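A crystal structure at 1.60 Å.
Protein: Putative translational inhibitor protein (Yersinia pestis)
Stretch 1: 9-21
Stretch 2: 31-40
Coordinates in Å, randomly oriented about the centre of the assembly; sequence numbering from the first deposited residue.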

# COMPACT_ATOMS: atom_id res chain seq x y z
N THR A 9 -8.53 19.26 8.55
CA THR A 9 -7.82 20.49 8.89
C THR A 9 -7.60 21.36 7.65
O THR A 9 -7.21 20.85 6.60
CB THR A 9 -6.47 20.23 9.58
OG1 THR A 9 -5.79 21.48 9.75
CG2 THR A 9 -5.56 19.30 8.80
N LYS A 10 -7.86 22.68 7.80
CA LYS A 10 -7.55 23.60 6.71
C LYS A 10 -6.04 23.76 6.49
O LYS A 10 -5.64 24.38 5.48
CB LYS A 10 -8.19 24.98 6.97
CG LYS A 10 -9.71 25.02 6.83
CD LYS A 10 -10.17 24.39 5.52
CE LYS A 10 -11.50 24.96 5.03
NZ LYS A 10 -12.57 24.85 6.06
N ASN A 11 -5.19 23.26 7.39
CA ASN A 11 -3.75 23.33 7.17
C ASN A 11 -3.19 22.22 6.30
O ASN A 11 -1.98 22.22 6.02
CB ASN A 11 -3.02 23.35 8.51
CG ASN A 11 -3.31 24.64 9.26
OD1 ASN A 11 -3.42 25.71 8.65
ND2 ASN A 11 -3.49 24.53 10.55
N ALA A 12 -4.01 21.28 5.84
CA ALA A 12 -3.63 20.37 4.77
C ALA A 12 -4.56 20.60 3.60
O ALA A 12 -5.65 21.16 3.77
CB ALA A 12 -3.70 18.89 5.20
N PRO A 13 -4.19 20.16 2.39
CA PRO A 13 -5.03 20.41 1.21
C PRO A 13 -6.43 19.88 1.39
O PRO A 13 -6.64 18.77 1.88
CB PRO A 13 -4.30 19.63 0.11
CG PRO A 13 -2.87 19.71 0.49
CD PRO A 13 -2.89 19.55 2.02
N SER A 14 -7.42 20.67 0.93
CA SER A 14 -8.77 20.14 0.89
C SER A 14 -8.84 18.94 -0.04
O SER A 14 -8.19 18.90 -1.08
CB SER A 14 -9.75 21.21 0.41
OG SER A 14 -9.61 22.36 1.22
N ALA A 15 -9.64 17.96 0.33
CA ALA A 15 -9.78 16.77 -0.51
C ALA A 15 -10.30 17.14 -1.90
O ALA A 15 -11.34 17.81 -2.03
CB ALA A 15 -10.70 15.76 0.18
N ILE A 16 -9.55 16.73 -2.94
CA ILE A 16 -9.87 16.96 -4.36
C ILE A 16 -10.58 15.74 -4.96
O ILE A 16 -10.50 15.50 -6.17
CB ILE A 16 -8.60 17.28 -5.18
CG1 ILE A 16 -7.61 16.09 -5.16
CG2 ILE A 16 -7.94 18.58 -4.70
CD1 ILE A 16 -6.34 16.26 -6.01
N GLY A 17 -11.29 14.98 -4.11
CA GLY A 17 -11.99 13.77 -4.51
C GLY A 17 -12.71 13.24 -3.27
O GLY A 17 -12.54 13.77 -2.17
N PRO A 18 -13.57 12.09 -3.43
CA PRO A 18 -14.39 11.57 -2.31
C PRO A 18 -13.57 10.77 -1.30
O PRO A 18 -13.58 9.53 -1.25
CB PRO A 18 -15.42 10.69 -3.03
CG PRO A 18 -14.70 10.19 -4.20
CD PRO A 18 -13.78 11.32 -4.67
N TYR A 19 -12.82 11.50 -0.48
CA TYR A 19 -11.95 10.88 0.50
C TYR A 19 -11.81 11.84 1.69
O TYR A 19 -12.20 13.01 1.62
CB TYR A 19 -10.58 10.48 -0.09
CG TYR A 19 -9.79 11.62 -0.70
CD1 TYR A 19 -8.90 12.35 0.06
CD2 TYR A 19 -9.92 11.94 -2.06
CE1 TYR A 19 -8.19 13.39 -0.48
CE2 TYR A 19 -9.20 12.99 -2.62
CZ TYR A 19 -8.34 13.72 -1.81
OH TYR A 19 -7.61 14.78 -2.31
N SER A 20 -11.34 11.29 2.80
CA SER A 20 -11.00 12.09 3.96
C SER A 20 -9.49 12.27 4.05
O SER A 20 -8.74 11.38 3.64
CB SER A 20 -11.49 11.41 5.23
OG SER A 20 -12.92 11.30 5.24
N GLN A 21 -9.05 13.41 4.59
CA GLN A 21 -7.59 13.59 4.79
C GLN A 21 -6.99 12.45 5.61
O GLN A 21 -5.89 11.96 5.29
CB GLN A 21 -7.31 14.93 5.47
CG GLN A 21 -7.74 16.15 4.64
CD GLN A 21 -7.62 17.44 5.42
OE1 GLN A 21 -7.81 17.43 6.63
NE2 GLN A 21 -7.33 18.58 4.74
N ALA A 31 -3.61 7.93 6.95
CA ALA A 31 -3.60 9.18 6.20
C ALA A 31 -3.78 8.91 4.72
O ALA A 31 -3.21 7.95 4.20
CB ALA A 31 -2.28 9.93 6.40
N SER A 32 -4.56 9.74 4.03
CA SER A 32 -4.53 9.73 2.57
C SER A 32 -3.14 10.07 2.07
O SER A 32 -2.42 10.85 2.70
CB SER A 32 -5.53 10.74 2.03
OG SER A 32 -6.85 10.30 2.26
N GLY A 33 -2.77 9.51 0.92
CA GLY A 33 -1.55 9.98 0.29
C GLY A 33 -1.57 11.48 0.07
O GLY A 33 -2.56 12.03 -0.44
N GLN A 34 -0.49 12.16 0.49
CA GLN A 34 -0.34 13.59 0.34
C GLN A 34 0.45 13.89 -0.92
O GLN A 34 1.52 13.30 -1.13
CB GLN A 34 0.37 14.23 1.53
CG GLN A 34 -0.59 14.44 2.71
CD GLN A 34 -1.70 15.41 2.34
OE1 GLN A 34 -1.51 16.34 1.54
NE2 GLN A 34 -2.88 15.16 2.86
N ILE A 35 -0.08 14.83 -1.71
CA ILE A 35 0.64 15.35 -2.87
C ILE A 35 1.06 16.79 -2.58
O ILE A 35 0.63 17.40 -1.58
CB ILE A 35 -0.18 15.23 -4.17
CG1 ILE A 35 -1.56 15.83 -4.01
CG2 ILE A 35 -0.26 13.78 -4.65
CD1 ILE A 35 -2.22 16.13 -5.43
N PRO A 36 1.93 17.38 -3.41
CA PRO A 36 2.58 18.66 -3.08
C PRO A 36 1.70 19.86 -3.43
O PRO A 36 2.14 20.80 -4.11
CB PRO A 36 3.84 18.66 -3.95
CG PRO A 36 3.93 17.34 -4.57
CD PRO A 36 2.62 16.69 -4.52
N ILE A 37 0.47 19.86 -2.89
CA ILE A 37 -0.45 20.99 -3.01
C ILE A 37 -0.17 21.95 -1.87
O ILE A 37 -0.05 21.53 -0.71
CB ILE A 37 -1.91 20.52 -2.99
CG1 ILE A 37 -2.25 19.69 -4.22
CG2 ILE A 37 -2.87 21.76 -2.85
CD1 ILE A 37 -2.15 20.47 -5.46
N ASN A 38 -0.06 23.24 -2.19
CA ASN A 38 -0.03 24.28 -1.14
C ASN A 38 -1.44 24.43 -0.58
O ASN A 38 -2.34 24.87 -1.31
CB ASN A 38 0.49 25.59 -1.76
CG ASN A 38 0.42 26.79 -0.80
OD1 ASN A 38 -0.13 26.68 0.30
ND2 ASN A 38 0.98 27.93 -1.23
N PRO A 39 -1.69 24.09 0.68
CA PRO A 39 -3.08 24.12 1.17
C PRO A 39 -3.70 25.50 1.16
O PRO A 39 -4.94 25.61 1.12
CB PRO A 39 -2.97 23.56 2.59
CG PRO A 39 -1.56 23.85 3.01
CD PRO A 39 -0.73 23.72 1.74
N ASP A 40 -2.89 26.56 1.20
CA ASP A 40 -3.40 27.92 1.29
C ASP A 40 -3.93 28.41 -0.06
O ASP A 40 -4.82 29.27 -0.08
CB ASP A 40 -2.30 28.85 1.79
CG ASP A 40 -1.72 28.40 3.17
OD1 ASP A 40 -2.46 27.76 3.92
OD2 ASP A 40 -0.55 28.69 3.45
O HOH W 1 -1.62 26.02 6.00
O HOH W 2 -5.27 16.55 1.81
O HOH W 3 -6.49 23.19 -0.27
O HOH W 4 -3.40 12.89 4.42

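What holds the two stretches together most firmly? Two direct hydrogen bonds, both made by Ser 32, join them where the end of stretch 1 meets the start of stretch 2. Its backbone N donates to Gln 21 O at 2.9 Å, and the N-H...O angle of 162° makes this a nearly straight bond. Its side chain, in the m rotamer with CA-to-CB pointing toward stretch 1, places OG 2.6 Å from Ser 20 O and donates to it. One serine thus serves two successive carbonyls, and no other direct hydrogen bond crosses between the stretches. The same hydroxyl lies obliquely to the ring of Tyr 19, with OG 3.6 Å from CD1.

How are the polar groups that do not meet directly connected? Water fills the gaps. Water 4 donates to both Gln 21 O and Ser 32 O and accepts from Gln 34 NE2, each at 2.8 Å, so it extends the direct pairing along stretch 2. That amide also donates to water 2, 3.0 Å from NE2, which in turn donates to Pro 13 O at 2.6 Å. Pro 13 O also accepts from Gln 21 NE2 at 2.9 Å, so a single carbonyl is tied both to its own stretch and, through water, to the other. Further along, water 3 joins Ser 14 N to Pro 39 O, and water 1 donates to Asn 11 OD1 and Asp 40 OD1, bridging two acceptors that could not bond each other.

Why does the packing centre on prolines? Pro 13 and Pro 39 meet by close packing of their rings; neither nitrogen carries a hydrogen to donate, and their carbonyls turn to water instead. Their CA atoms are 4.2 Å apart, and Pro 13 CD lies 4.1 Å from Pro 39 CB. The Pro 39 ring also rests against backbone, with CG 3.4 Å from Asn 11 O and CB 3.5 Å from Ala 12 C. Asn 11 and Ala 12 are the last two residues of the type I turn from Thr 9 to Ala 12. On Pro 13, CG reaches to 3.7 Å from Ile 37 CB, while CD is 3.5 Å from Gln 34 OE1.

What lies beyond this proline contact? Ile 16 CD1 and Ile 35 CD1 touch at 4.2 Å, a modest apolar contact made by the CD1 tips of two isoleucines that share a p chi1 and a t chi2. Nearby, Tyr 19 OH accepts from Ile 16 N at 2.8 Å, linking the tyrosine to the backbone of that isoleucine.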